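Local atomic coordinates of vinylacetyl-CoA Delta-isomerase (Nitrosopumilus maritimus SCM1, PDB entry 6VJR), a protein that binds FAD, a [4Fe-4S] cluster and an iron ion and probably acts as a 4-hydroxybutyryl-CoA dehydratase with vinylacetyl-CoA Delta-isomerase activity. Residues S444-G447 with A448-Q452; T286-H289 with R290-Y293; C365-N368 with V369-F372; L356-D359 with M360-Q363; V102-D105 with A106-L110. One frame throughout, in Å; residues are numbered along the deposited sequence. Where two conformers were deposited one is given.

Interaction 1: S444-G447 with A448-Q452. With FAD (flavin-adenine dinucleotide), chain F.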
loop_
_atom_site.group_PDB
_atom_site.type_symbol
_atom_site.label_atom_id
_atom_site.label_comp_id
_atom_site.label_asym_id
_atom_site.label_seq_id
_atom_site.Cartn_x
_atom_site.Cartn_y
_atom_site.Cartn_z
ATOM N N SER A 444 12.423 -12.778 -7.272
ATOM C CA SER A 444 12.353 -11.823 -6.170
ATOM C C SER A 444 11.432 -12.346 -5.067
ATOM O O SER A 444 11.673 -12.201 -3.871
ATOM C CB SER A 444 11.948 -10.427 -6.655
ATOM O OG SER A 444 12.993 -9.871 -7.436
ATOM N N MET A 445 10.303 -12.938 -5.461
ATOM C CA MET A 445 9.363 -13.519 -4.522
ATOM C C MET A 445 9.935 -14.710 -3.748
ATOM O O MET A 445 9.784 -14.749 -2.520
ATOM C CB MET A 445 8.108 -13.959 -5.292
ATOM C CG MET A 445 6.998 -14.660 -4.482
ATOM S SD MET A 445 6.359 -13.664 -3.145
ATOM C CE MET A 445 5.369 -12.472 -4.054
ATOM N N HIS A 446 10.563 -15.670 -4.439
ATOM C CA HIS A 446 10.878 -16.975 -3.825
ATOM C C HIS A 446 12.362 -17.236 -3.548
ATOM O O HIS A 446 12.706 -18.129 -2.789
ATOM C CB HIS A 446 10.331 -18.132 -4.663
ATOM C CG HIS A 446 8.830 -18.200 -4.574
ATOM N ND1 HIS A 446 8.206 -18.422 -3.373
ATOM C CD2 HIS A 446 7.879 -17.967 -5.463
ATOM C CE1 HIS A 446 6.891 -18.403 -3.557
ATOM N NE2 HIS A 446 6.652 -18.133 -4.842
ATOM N N GLY A 447 13.224 -16.519 -4.204
ATOM C CA GLY A 447 14.651 -16.760 -4.036
ATOM C C GLY A 447 15.128 -16.586 -2.584
ATOM O O GLY A 447 14.757 -15.651 -1.894
ATOM N N ALA A 448 15.904 -17.557 -2.086
ATOM C CA ALA A 448 16.295 -17.673 -0.672
ATOM C C ALA A 448 15.100 -17.738 0.286
ATOM O O ALA A 448 15.201 -17.396 1.474
ATOM C CB ALA A 448 17.195 -16.549 -0.248
ATOM N N GLY A 449 13.990 -18.230 -0.223
ATOM C CA GLY A 449 12.823 -18.476 0.594
ATOM C C GLY A 449 11.672 -17.528 0.273
ATOM O O GLY A 449 11.829 -16.339 -0.006
ATOM N N SER A 450 10.478 -18.087 0.394
ATOM C CA SER A 450 9.249 -17.361 0.178
ATOM C C SER A 450 9.068 -16.293 1.264
ATOM O O SER A 450 9.697 -16.361 2.332
ATOM C CB SER A 450 8.108 -18.311 0.164
ATOM O OG SER A 450 8.284 -19.382 -0.750
ATOM N N PRO A 451 8.122 -15.335 1.117
ATOM C CA PRO A 451 7.962 -14.255 2.080
ATOM C C PRO A 451 7.831 -14.733 3.528
ATOM O O PRO A 451 8.396 -14.145 4.458
ATOM C CB PRO A 451 6.694 -13.528 1.618
ATOM C CG PRO A 451 6.745 -13.711 0.105
ATOM C CD PRO A 451 7.385 -15.054 -0.120
ATOM N N GLN A 452 7.086 -15.814 3.749
ATOM C CA GLN A 452 6.806 -16.233 5.115
ATOM C C GLN A 452 8.097 -16.608 5.835
ATOM O O GLN A 452 8.191 -16.423 7.045
ATOM C CB GLN A 452 5.784 -17.362 5.167
ATOM C CG GLN A 452 5.308 -17.692 6.576
ATOM C CD GLN A 452 4.484 -16.604 7.245
ATOM O OE1 GLN A 452 4.170 -15.509 6.734
ATOM N NE2 GLN A 452 4.228 -16.882 8.497
HETATM P PA FAD F . 6.894 -23.764 -1.598
HETATM O O1A FAD F . 7.693 -24.096 -0.406
HETATM O O2A FAD F . 6.081 -24.839 -2.199
HETATM O O5B FAD F . 6.101 -22.430 -1.240
HETATM C C5B FAD F . 4.753 -22.187 -1.712
HETATM C C4B FAD F . 3.990 -21.484 -0.628
HETATM O O4B FAD F . 3.728 -22.412 0.453
HETATM C C3B FAD F . 4.663 -20.257 0.016
HETATM O O3B FAD F . 3.685 -19.259 0.325
HETATM C C2B FAD F . 5.258 -20.826 1.298
HETATM O O2B FAD F . 5.501 -19.903 2.349
HETATM C C1B FAD F . 4.195 -21.860 1.678
HETATM N N9A FAD F . 4.714 -22.967 2.470
HETATM C C8A FAD F . 5.582 -23.977 2.112
HETATM N N7A FAD F . 5.830 -24.851 3.055
HETATM C C5A FAD F . 5.097 -24.379 4.128
HETATM C C6A FAD F . 4.937 -24.862 5.443
HETATM N N6A FAD F . 5.496 -25.996 5.870
HETATM N N1A FAD F . 4.187 -24.125 6.294
HETATM C C2A FAD F . 3.600 -23.008 5.827
HETATM N N3A FAD F . 3.641 -22.472 4.609
HETATM C C4A FAD F . 4.422 -23.205 3.791
HETATM N N1 FAD F . 17.131 -22.688 -4.908
HETATM C C2 FAD F . 18.402 -23.211 -4.910
HETATM O O2 FAD F . 18.782 -24.048 -4.075
HETATM N N3 FAD F . 19.313 -22.737 -5.834
HETATM C C4 FAD F . 19.078 -21.805 -6.803
HETATM O O4 FAD F . 19.912 -21.525 -7.647
HETATM C C4X FAD F . 17.700 -21.338 -6.848
HETATM N N5 FAD F . 17.365 -20.445 -7.785
HETATM C C5X FAD F . 16.023 -20.183 -7.959
HETATM C C6 FAD F . 15.582 -19.441 -9.065
HETATM C C7 FAD F . 14.237 -19.200 -9.295
HETATM C C7M FAD F . 13.803 -18.489 -10.554
HETATM C C8 FAD F . 13.292 -19.579 -8.320
HETATM C C8M FAD F . 11.842 -19.232 -8.489
HETATM C C9 FAD F . 13.702 -20.232 -7.182
HETATM C C9A FAD F . 15.068 -20.571 -7.004
HETATM N N10 FAD F . 15.499 -21.341 -5.925
HETATM C C10 FAD F . 16.803 -21.832 -5.850
HETATM C "C1'" FAD F . 14.441 -21.962 -5.104
HETATM C "C2'" FAD F . 13.799 -21.131 -4.020
HETATM O "O2'" FAD F . 14.687 -21.121 -2.901
HETATM C "C3'" FAD F . 12.446 -21.742 -3.628
HETATM O "O3'" FAD F . 11.579 -21.506 -4.722
HETATM C "C4'" FAD F . 11.869 -21.254 -2.290
HETATM O "O4'" FAD F . 12.635 -21.766 -1.191
HETATM C "C5'" FAD F . 10.418 -21.654 -2.097
HETATM O "O5'" FAD F . 10.298 -23.065 -2.175
HETATM P P FAD F . 9.301 -23.735 -3.166
HETATM O O1P FAD F . 9.510 -23.293 -4.546
HETATM O O2P FAD F . 9.334 -25.178 -2.877
HETATM O O3P FAD F . 7.840 -23.199 -2.786
#
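Between helices 437-446 and 451-461 the chain makes a tight corner, a local contact in which H446 and M445 meet S450 and P451 beside the FAD. The corner is a type II beta turn from H446 to G449, closed by G449 N donating to H446 O at 2.9 Å, from above the carbonyl plane. A side-chain bond fastens the same turn: S450 OG lies in the plane of the H446 ring, at its edge, 2.8 Å from ND1. CG of H446 stands anti to its carbonyl carbon (chi1 -71°), which brings the ring to S450, while NE2 bonds to Q381 O of the second subunit. M445 CG lies over one face of this ring, toward its rim; beyond it the chain bends so that SD rests 3.3 Å from P451 CG, the two side chains crossing at about a right angle. With an alanine here in place of H446, S450 OG and Q381 O of the second subunit would probably lose their imidazole partner. The FAD lies close along the turn, its C4' 3.3 Å from H446 O and its C5' 3.4 Å from S450 OG. The arrangement is a type II beta turn joining two helices, part of the FAD pocket at a subunit interface.

Interaction 2: T286-H289 with R290-Y293. With FE (Fe (III) ion), chain I; SF4 (iron/sulfur cluster), chain E.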
loop_
_atom_site.group_PDB
_atom_site.type_symbol
_atom_site.label_atom_id
_atom_site.label_comp_id
_atom_site.label_asym_id
_atom_site.label_seq_id
_atom_site.Cartn_x
_atom_site.Cartn_y
_atom_site.Cartn_z
ATOM N N THR A 286 21.051 -18.230 3.641
ATOM C CA THR A 286 19.960 -17.297 3.417
ATOM C C THR A 286 20.286 -15.891 3.916
ATOM O O THR A 286 19.815 -14.912 3.328
ATOM C CB THR A 286 18.602 -17.789 3.927
ATOM O OG1 THR A 286 18.632 -17.991 5.341
ATOM C CG2 THR A 286 18.160 -19.035 3.181
ATOM N N CYS A 287 21.037 -15.766 4.997
ATOM C CA CYS A 287 21.467 -14.463 5.475
ATOM C C CYS A 287 22.204 -13.723 4.356
ATOM O O CYS A 287 21.894 -12.568 4.071
ATOM C CB CYS A 287 22.372 -14.659 6.683
ATOM S SG CYS A 287 22.967 -13.129 7.432
ATOM N N TYR A 288 23.233 -14.352 3.769
ATOM C CA TYR A 288 23.921 -13.714 2.664
ATOM C C TYR A 288 22.980 -13.449 1.500
ATOM O O TYR A 288 22.960 -12.355 0.899
ATOM C CB TYR A 288 25.083 -14.564 2.168
ATOM C CG TYR A 288 26.304 -14.659 3.082
ATOM C CD1 TYR A 288 27.113 -13.571 3.347
ATOM C CD2 TYR A 288 26.584 -15.840 3.752
ATOM C CE1 TYR A 288 28.204 -13.683 4.173
ATOM C CE2 TYR A 288 27.691 -15.971 4.563
ATOM C CZ TYR A 288 28.462 -14.865 4.847
ATOM O OH TYR A 288 29.565 -14.986 5.657
ATOM N N HIS A 289 22.287 -14.510 1.091
ATOM C CA HIS A 289 21.593 -14.450 -0.181
ATOM C C HIS A 289 20.421 -13.457 -0.158
ATOM O O HIS A 289 20.169 -12.803 -1.176
ATOM C CB HIS A 289 21.180 -15.822 -0.675
ATOM C CG HIS A 289 20.947 -15.828 -2.147
ATOM N ND1 HIS A 289 21.910 -15.539 -3.087
ATOM C CD2 HIS A 289 19.803 -16.015 -2.837
ATOM C CE1 HIS A 289 21.322 -15.558 -4.301
ATOM N NE2 HIS A 289 20.036 -15.850 -4.165
ATOM N N ARG A 290 19.774 -13.294 0.996
ATOM C CA ARG A 290 18.641 -12.379 1.132
ATOM C C ARG A 290 19.067 -10.927 0.897
ATOM O O ARG A 290 18.250 -10.106 0.531
ATOM C CB ARG A 290 17.933 -12.605 2.467
ATOM C CG ARG A 290 17.042 -13.834 2.373
ATOM C CD ARG A 290 16.338 -14.217 3.627
ATOM N NE ARG A 290 15.596 -15.459 3.428
ATOM C CZ ARG A 290 15.243 -16.277 4.403
ATOM N NH1 ARG A 290 15.303 -15.886 5.653
ATOM N NH2 ARG A 290 14.876 -17.498 4.120
ATOM N N ARG A 291 20.362 -10.593 1.019
ATOM C CA ARG A 291 20.782 -9.257 0.617
ATOM C C ARG A 291 21.656 -9.213 -0.646
ATOM O O ARG A 291 22.029 -8.116 -1.092
ATOM C CB ARG A 291 21.349 -8.414 1.741
ATOM C CG ARG A 291 22.485 -8.959 2.549
ATOM C CD ARG A 291 23.895 -8.726 1.964
ATOM N NE ARG A 291 24.312 -9.785 1.051
ATOM C CZ ARG A 291 25.599 -10.006 0.677
ATOM N NH1 ARG A 291 26.590 -9.152 0.995
ATOM N NH2 ARG A 291 25.872 -11.065 -0.053
ATOM N N SER A 292 21.870 -10.362 -1.298
ATOM C CA SER A 292 22.347 -10.390 -2.669
ATOM C C SER A 292 21.322 -9.829 -3.640
ATOM O O SER A 292 21.681 -9.471 -4.776
ATOM C CB SER A 292 22.845 -11.786 -3.032
ATOM O OG SER A 292 24.085 -12.005 -2.346
ATOM N N TYR A 293 20.067 -9.720 -3.171
ATOM C CA TYR A 293 18.975 -9.140 -3.962
ATOM C C TYR A 293 19.164 -7.657 -4.270
ATOM O O TYR A 293 18.362 -7.091 -4.997
ATOM C CB TYR A 293 17.571 -9.423 -3.392
ATOM C CG TYR A 293 17.284 -10.895 -3.568
ATOM C CD1 TYR A 293 16.708 -11.363 -4.740
ATOM C CD2 TYR A 293 17.637 -11.808 -2.599
ATOM C CE1 TYR A 293 16.559 -12.705 -4.992
ATOM C CE2 TYR A 293 17.494 -13.163 -2.823
ATOM C CZ TYR A 293 17.005 -13.604 -4.036
ATOM O OH TYR A 293 16.965 -14.914 -4.297
HETATM FE FE FE I . 18.222 -15.840 -5.541
HETATM FE FE1 SF4 E . 20.109 -14.283 -7.333
HETATM FE FE2 SF4 E . 20.072 -11.875 -8.657
HETATM FE FE3 SF4 E . 20.639 -14.048 -9.969
HETATM FE FE4 SF4 E . 22.476 -12.984 -8.329
HETATM S S1 SF4 E . 21.750 -12.115 -10.262
HETATM S S2 SF4 E . 21.870 -15.250 -8.464
HETATM S S3 SF4 E . 21.077 -12.276 -6.603
HETATM S S4 SF4 E . 18.665 -13.664 -8.901
#
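The iron site beside the [4Fe-4S] cluster takes two ligands from the C-terminal end of helix 278-292, H289 within it and Y293 just after it. H289 NE2 binds the iron at 2.3 Å and Y293 OH at 2.0 Å; E443 is the third protein ligand. The two rings meet obliquely, planes at 75°, with NE2 and OH 3.2 Å apart as co-ligands. D105 bonds to H289 ND1, the ring nitrogen not on the iron, which helps to fix the imidazole, and to S292 OG. H289 CE1 comes within 3.5 Å of FE1 of the cluster. R291 folds back through bends at chi2 and chi3; its NE reaches Y288 O at 2.9 Å on a lone pair in the carbonyl plane, R291 N binds the same oxygen from above that plane, and NH1 bonds to Q83 OE1. T286, one turn before R290, places CB over the centre of one face of its guanidinium, whose NH2 goes on to A448 O. Y288 packs against helix 101-121, C287 and R290 against helix 359-369, and strand 355-356 receives Y288 OH at Y355 O.

Interaction 3: C365-N368 with V369-F372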
loop_
_atom_site.group_PDB
_atom_site.type_symbol
_atom_site.label_atom_id
_atom_site.label_comp_id
_atom_site.label_asym_id
_atom_site.label_seq_id
_atom_site.Cartn_x
_atom_site.Cartn_y
_atom_site.Cartn_z
ATOM N N CYS A 365 15.745 -6.454 3.526
ATOM C CA CYS A 365 16.068 -6.305 2.121
ATOM C C CYS A 365 15.184 -7.244 1.291
ATOM O O CYS A 365 14.433 -6.842 0.403
ATOM C CB CYS A 365 17.538 -6.570 1.881
ATOM S SG CYS A 365 18.016 -6.449 0.136
ATOM N N LYS A 366 15.257 -8.526 1.579
ATOM C CA LYS A 366 14.528 -9.519 0.795
ATOM C C LYS A 366 13.018 -9.312 0.915
ATOM O O LYS A 366 12.301 -9.470 -0.067
ATOM C CB LYS A 366 14.957 -10.906 1.269
ATOM C CG LYS A 366 13.929 -11.958 0.960
ATOM C CD LYS A 366 13.850 -12.346 -0.504
ATOM C CE LYS A 366 12.890 -13.458 -0.596
ATOM N NZ LYS A 366 12.568 -13.899 -1.933
ATOM N N HIS A 367 12.524 -9.005 2.113
ATOM C CA HIS A 367 11.070 -8.847 2.249
ATOM C C HIS A 367 10.558 -7.718 1.365
ATOM O O HIS A 367 9.481 -7.848 0.754
ATOM C CB HIS A 367 10.632 -8.774 3.702
ATOM C CG HIS A 367 9.273 -9.326 3.928
ATOM N ND1 HIS A 367 9.002 -10.654 3.658
ATOM C CD2 HIS A 367 8.116 -8.782 4.334
ATOM C CE1 HIS A 367 7.713 -10.888 3.985
ATOM N NE2 HIS A 367 7.165 -9.771 4.377
ATOM N N ASN A 368 11.307 -6.609 1.304
ATOM C CA ASN A 368 10.974 -5.539 0.380
ATOM C C ASN A 368 11.048 -6.000 -1.079
ATOM O O ASN A 368 10.259 -5.556 -1.922
ATOM C CB ASN A 368 11.736 -4.262 0.686
ATOM C CG ASN A 368 11.243 -3.615 1.953
ATOM O OD1 ASN A 368 10.024 -3.477 2.165
ATOM N ND2 ASN A 368 12.152 -3.177 2.807
ATOM N N VAL A 369 12.095 -6.774 -1.403
ATOM C CA VAL A 369 12.244 -7.358 -2.738
ATOM C C VAL A 369 11.001 -8.155 -3.157
ATOM O O VAL A 369 10.661 -8.190 -4.342
ATOM C CB VAL A 369 13.544 -8.183 -2.808
ATOM C CG1 VAL A 369 13.636 -9.111 -4.006
ATOM C CG2 VAL A 369 14.735 -7.250 -2.770
ATOM N N THR A 370 10.312 -8.807 -2.201
ATOM C CA THR A 370 9.121 -9.617 -2.519
ATOM C C THR A 370 7.939 -8.748 -2.954
ATOM O O THR A 370 6.964 -9.294 -3.507
ATOM C CB THR A 370 8.689 -10.586 -1.407
ATOM O OG1 THR A 370 8.056 -9.846 -0.356
ATOM C CG2 THR A 370 9.842 -11.466 -0.912
ATOM N N ARG A 371 8.024 -7.440 -2.669
ATOM C CA ARG A 371 6.934 -6.492 -2.906
ATOM C C ARG A 371 7.238 -5.533 -4.064
ATOM O O ARG A 371 6.444 -5.376 -4.987
ATOM C CB ARG A 371 6.693 -5.714 -1.603
ATOM C CG ARG A 371 6.160 -6.572 -0.468
ATOM C CD ARG A 371 6.108 -5.833 0.854
ATOM N NE ARG A 371 5.410 -6.618 1.869
ATOM C CZ ARG A 371 5.220 -6.256 3.129
ATOM N NH1 ARG A 371 5.688 -5.128 3.580
ATOM N NH2 ARG A 371 4.532 -7.024 3.953
ATOM N N PHE A 372 8.353 -4.826 -3.961
ATOM C CA PHE A 372 8.532 -3.611 -4.750
ATOM C C PHE A 372 8.717 -3.880 -6.247
ATOM O O PHE A 372 8.244 -3.066 -7.065
ATOM C CB PHE A 372 9.635 -2.702 -4.224
ATOM C CG PHE A 372 9.386 -2.172 -2.832
ATOM C CD1 PHE A 372 8.113 -2.204 -2.233
ATOM C CD2 PHE A 372 10.434 -1.603 -2.105
ATOM C CE1 PHE A 372 7.933 -1.715 -0.948
ATOM C CE2 PHE A 372 10.218 -1.094 -0.840
ATOM C CZ PHE A 372 8.959 -1.164 -0.262
HETATM O O HOH W 1 4.720 -9.925 3.105
HETATM O O HOH W 2 7.326 -3.001 2.580
#
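Backbone hydrogen bonds carry helix 359-369 to its end: V369 N to C365 O, T370 N to K366 O, then R371 N and F372 N both to N368 O. F372 N approaches that oxygen nearly along the C=O axis at 2.9 Å, whereas R371 N comes from well above the carbonyl plane. T370 adds a side-chain bond, OG1 donating to H367 O at 2.7 Å; with chi1 at 75°, OG1 is turned back between its own N and carbonyl carbon to meet it. Flat groups pair next. N368 and F372 run side by side, amide and ring planes 14° apart, with OD1 3.5 Å from CZ and CB making an off-centre CH-pi contact. H367 CD2 lies over the centre of one face of the R371 guanidinium, while H367 NE2 bonds to R455 NH1 and ND1 to Q454 OE1. Waters sit at both terminal nitrogens of R371, and the one at NH1 also donates to N368 OD1. The charge of R371 is met by E328 of the third subunit, and N368 OD1 by H331 of that subunit. Around this bend, H367 and T370 rest on P451 of helix 451-461, while V369 and F372 face helix 320-345.

Interaction 4: L356-D359 with M360-Q363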
loop_
_atom_site.group_PDB
_atom_site.type_symbol
_atom_site.label_atom_id
_atom_site.label_comp_id
_atom_site.label_asym_id
_atom_site.label_seq_id
_atom_site.Cartn_x
_atom_site.Cartn_y
_atom_site.Cartn_z
ATOM N N LEU A 356 30.008 -12.230 8.157
ATOM C CA LEU A 356 28.589 -12.460 7.872
ATOM C C LEU A 356 27.839 -11.143 7.997
ATOM O O LEU A 356 27.979 -10.419 8.978
ATOM C CB LEU A 356 28.091 -13.501 8.880
ATOM C CG LEU A 356 26.615 -13.894 8.769
ATOM C CD1 LEU A 356 26.375 -14.673 7.485
ATOM C CD2 LEU A 356 26.172 -14.694 9.941
ATOM N N ASN A 357 27.006 -10.829 7.008
ATOM C CA ASN A 357 26.188 -9.641 7.039
ATOM C C ASN A 357 25.106 -9.762 8.119
ATOM O O ASN A 357 24.826 -10.828 8.663
ATOM C CB ASN A 357 25.544 -9.420 5.672
ATOM C CG ASN A 357 24.725 -10.617 5.278
ATOM O OD1 ASN A 357 25.235 -11.718 5.058
ATOM N ND2 ASN A 357 23.428 -10.418 5.200
ATOM N N ASP A 358 24.514 -8.611 8.465
ATOM C CA ASP A 358 23.473 -8.506 9.467
ATOM C C ASP A 358 22.218 -9.232 9.022
ATOM O O ASP A 358 21.562 -8.838 8.062
ATOM C CB ASP A 358 23.127 -7.059 9.779
ATOM C CG ASP A 358 22.204 -6.917 10.977
ATOM O OD1 ASP A 358 21.059 -7.405 10.887
ATOM O OD2 ASP A 358 22.654 -6.346 12.013
ATOM N N ASP A 359 21.872 -10.288 9.755
ATOM C CA ASP A 359 20.756 -11.148 9.361
ATOM C C ASP A 359 19.414 -10.405 9.347
ATOM O O ASP A 359 18.641 -10.559 8.406
ATOM C CB ASP A 359 20.688 -12.352 10.277
ATOM C CG ASP A 359 19.734 -13.424 9.791
ATOM O OD1 ASP A 359 18.510 -13.149 9.837
ATOM O OD2 ASP A 359 20.241 -14.474 9.374
ATOM N N MET A 360 19.134 -9.633 10.377
ATOM C CA MET A 360 17.881 -8.915 10.462
ATOM C C MET A 360 17.719 -8.008 9.251
ATOM O O MET A 360 16.685 -8.027 8.601
ATOM C CB MET A 360 17.755 -8.110 11.762
ATOM C CG MET A 360 16.539 -7.233 11.769
ATOM S SD MET A 360 14.964 -8.069 11.897
ATOM C CE MET A 360 14.704 -7.996 13.679
ATOM N N LEU A 361 18.750 -7.238 8.938
ATOM C CA LEU A 361 18.636 -6.318 7.821
ATOM C C LEU A 361 18.569 -7.024 6.463
ATOM O O LEU A 361 17.953 -6.493 5.542
ATOM C CB LEU A 361 19.737 -5.286 7.887
ATOM C CG LEU A 361 19.720 -4.394 9.122
ATOM C CD1 LEU A 361 20.955 -3.543 9.208
ATOM C CD2 LEU A 361 18.495 -3.502 9.027
ATOM N N ALA A 362 19.187 -8.214 6.350
ATOM C CA ALA A 362 19.006 -9.038 5.166
ATOM C C ALA A 362 17.529 -9.411 5.010
ATOM O O ALA A 362 17.035 -9.458 3.894
ATOM C CB ALA A 362 19.858 -10.259 5.204
ATOM N N GLN A 363 16.842 -9.756 6.102
ATOM C CA GLN A 363 15.423 -10.129 6.000
ATOM C C GLN A 363 14.634 -8.969 5.436
ATOM O O GLN A 363 13.711 -9.145 4.635
ATOM C CB GLN A 363 14.851 -10.551 7.346
ATOM C CG GLN A 363 15.635 -11.607 8.094
ATOM C CD GLN A 363 15.928 -12.809 7.255
ATOM O OE1 GLN A 363 15.060 -13.301 6.502
ATOM N NE2 GLN A 363 17.147 -13.312 7.413
HETATM O O HOH W 3 18.585 -15.988 7.504
#
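D359 and Q363, one helical turn apart, form one flank of this helix start, while D358 caps the first turn on another. In the close part, D358 OD1 receives L361 N at 3.0 Å, met on its anti side 32° out of the carboxylate plane. CG of D358, anti to the backbone N (chi1 -171°), brings the carboxylate over the turn, and L361 CG packs 3.7 Å from OD1. D358 OD2 meanwhile pairs with R493. The other flank is looser, a single water bridging two buried side chains: it takes a weak bond from Q363 NE2 and donates to D359 OD2. Q363 NE2 also donates to D359 OD1 at 2.8 Å, from above the carboxylate plane, and to D359 O at 3.3 Å. Q363 OE1 accepts from R290. A leucine at Q363 would probably leave R290 NH1 without this acceptor and D359 OD1 with one donor fewer, Q457 NE2 being another. An aspartate accepting from the amide three residues on is a classic N-cap, here starting helix 359-369.

Interaction 5: V102-D105 with A106-L110; sequences VGMD and AMNSL
The flat amide of N108 meets M104 at its edge: ND2 reaches M104 O at 2.9 Å, with the oxygen lying in the amide plane and the N-H pointing almost straight at it (174°). At the acceptor, the donor stands above the carbonyl plane of M104, not on a lone pair. M104 O also takes N108 N at 3.0 Å, so one residue grips this oxygen twice, with backbone and side chain. On the same amide, ND2 also bonds to H72 O and OD1 accepts from A74 N, which fixes its rotation and satisfies both polar ends of a buried group. M104 CG passes obliquely beside it, 4.0 Å from ND2. The carboxylate of D105 turns outward from the helix to become the second-shell partner of H289, positioning an iron ligand. All this lies in the opening turns of helix 101-121, which begins at the cluster ligand C101, and regular i to i+4 bonds run through it, A106 N to V102 O and M107 N to G103 O among them. In the conformer given, S109 OG is turned back over the helix with chi1 at 65°, near D105 O and A106 O. M107 CG packs 3.2 Å from G103 O, while farther out its side chain meets F129 and F132 of helix 125-139. V102 touches both the cluster and the FAD.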
loop_
_atom_site.group_PDB
_atom_site.type_symbol
_atom_site.label_atom_id
_atom_site.label_comp_id
_atom_site.label_asym_id
_atom_site.label_seq_id
_atom_site.Cartn_x
_atom_site.Cartn_y
_atom_site.Cartn_z
ATOM N N VAL A 102 24.708 -17.255 -6.179
ATOM C CA VAL A 102 24.294 -18.363 -5.319
ATOM C C VAL A 102 25.506 -19.119 -4.772
ATOM O O VAL A 102 25.626 -19.418 -3.563
ATOM C CB VAL A 102 23.345 -19.322 -6.062
ATOM C CG1 VAL A 102 22.654 -20.220 -5.070
ATOM C CG2 VAL A 102 22.321 -18.585 -6.887
ATOM N N GLY A 103 26.450 -19.403 -5.674
ATOM C CA GLY A 103 27.664 -20.128 -5.289
ATOM C C GLY A 103 28.541 -19.320 -4.334
ATOM O O GLY A 103 29.160 -19.871 -3.410
ATOM N N MET A 104 28.613 -18.000 -4.564
ATOM C CA MET A 104 29.368 -17.121 -3.679
ATOM C C MET A 104 28.809 -17.145 -2.260
ATOM O O MET A 104 29.547 -17.370 -1.303
ATOM C CB MET A 104 29.342 -15.694 -4.229
ATOM C CG MET A 104 30.052 -14.673 -3.404
ATOM S SD MET A 104 29.888 -13.014 -4.113
ATOM C CE MET A 104 28.156 -12.712 -3.820
ATOM N N ASP A 105 27.466 -17.080 -2.143
ATOM C CA ASP A 105 26.810 -17.103 -0.841
ATOM C C ASP A 105 26.937 -18.491 -0.187
ATOM O O ASP A 105 27.112 -18.607 1.033
ATOM C CB ASP A 105 25.399 -16.575 -1.048
ATOM C CG ASP A 105 25.321 -15.093 -1.453
ATOM O OD1 ASP A 105 26.250 -14.310 -1.092
ATOM O OD2 ASP A 105 24.297 -14.686 -2.063
ATOM N N ALA A 106 26.815 -19.549 -0.991
ATOM C CA ALA A 106 27.018 -20.908 -0.506
ATOM C C ALA A 106 28.422 -21.066 0.082
ATOM O O ALA A 106 28.555 -21.595 1.187
ATOM C CB ALA A 106 26.789 -21.910 -1.632
ATOM N N MET A 107 29.442 -20.578 -0.626
ATOM C CA MET A 107 30.828 -20.767 -0.183
ATOM C C MET A 107 31.084 -19.999 1.112
ATOM O O MET A 107 31.756 -20.480 2.025
ATOM C CB MET A 107 31.832 -20.409 -1.280
ATOM C CG MET A 107 31.738 -21.468 -2.370
ATOM S SD MET A 107 33.200 -21.709 -3.348
ATOM C CE MET A 107 33.022 -20.126 -4.148
ATOM N N ASN A 108 30.582 -18.762 1.156
ATOM C CA ASN A 108 30.756 -17.930 2.331
ATOM C C ASN A 108 30.101 -18.603 3.551
ATOM O O ASN A 108 30.666 -18.632 4.625
ATOM C CB ASN A 108 30.321 -16.502 2.039
ATOM C CG ASN A 108 31.451 -15.708 1.398
ATOM O OD1 ASN A 108 32.241 -15.050 2.075
ATOM N ND2 ASN A 108 31.564 -15.786 0.085
ATOM N N SER A 109 28.883 -19.116 3.385
ATOM C CA SER A 109 28.176 -19.772 4.472
ATOM C C SER A 109 28.851 -21.079 4.904
ATOM O O SER A 109 28.923 -21.414 6.100
ATOM C CB SER A 109 26.701 -19.939 4.101
ATOM O OG SER A 109 26.475 -20.807 2.997
ATOM N N LEU A 110 29.349 -21.843 3.931
ATOM C CA LEU A 110 30.069 -23.077 4.252
ATOM C C LEU A 110 31.366 -22.818 4.987
ATOM O O LEU A 110 31.755 -23.637 5.809
ATOM C CB LEU A 110 30.321 -23.884 3.002
ATOM C CG LEU A 110 29.117 -24.641 2.482
ATOM C CD1 LEU A 110 29.368 -25.075 1.052
ATOM C CD2 LEU A 110 28.770 -25.831 3.384
#

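How the interactions relate
From the N terminus the order is interaction 5, 2, 4, 3, 1; all are local and run in series, none nested or crossed. Interaction 5 lies within helix 101-121 and interaction 2 at the end of helix 278-292. Interaction 4 starts helix 359-369, interaction 3 leads from it into helix 372-384, and interaction 1 turns the chain between helices 437-446 and 451-461. Interaction 2 is the hub, touching the other four. It ties helix 101-121 to the C-terminal helices through interaction 5, meets interaction 4 by two hydrogen bonds, and packs on interaction 3. Interaction 3 in turn reaches interaction 1 through K366 NZ, bonded to S444 O and G447 O.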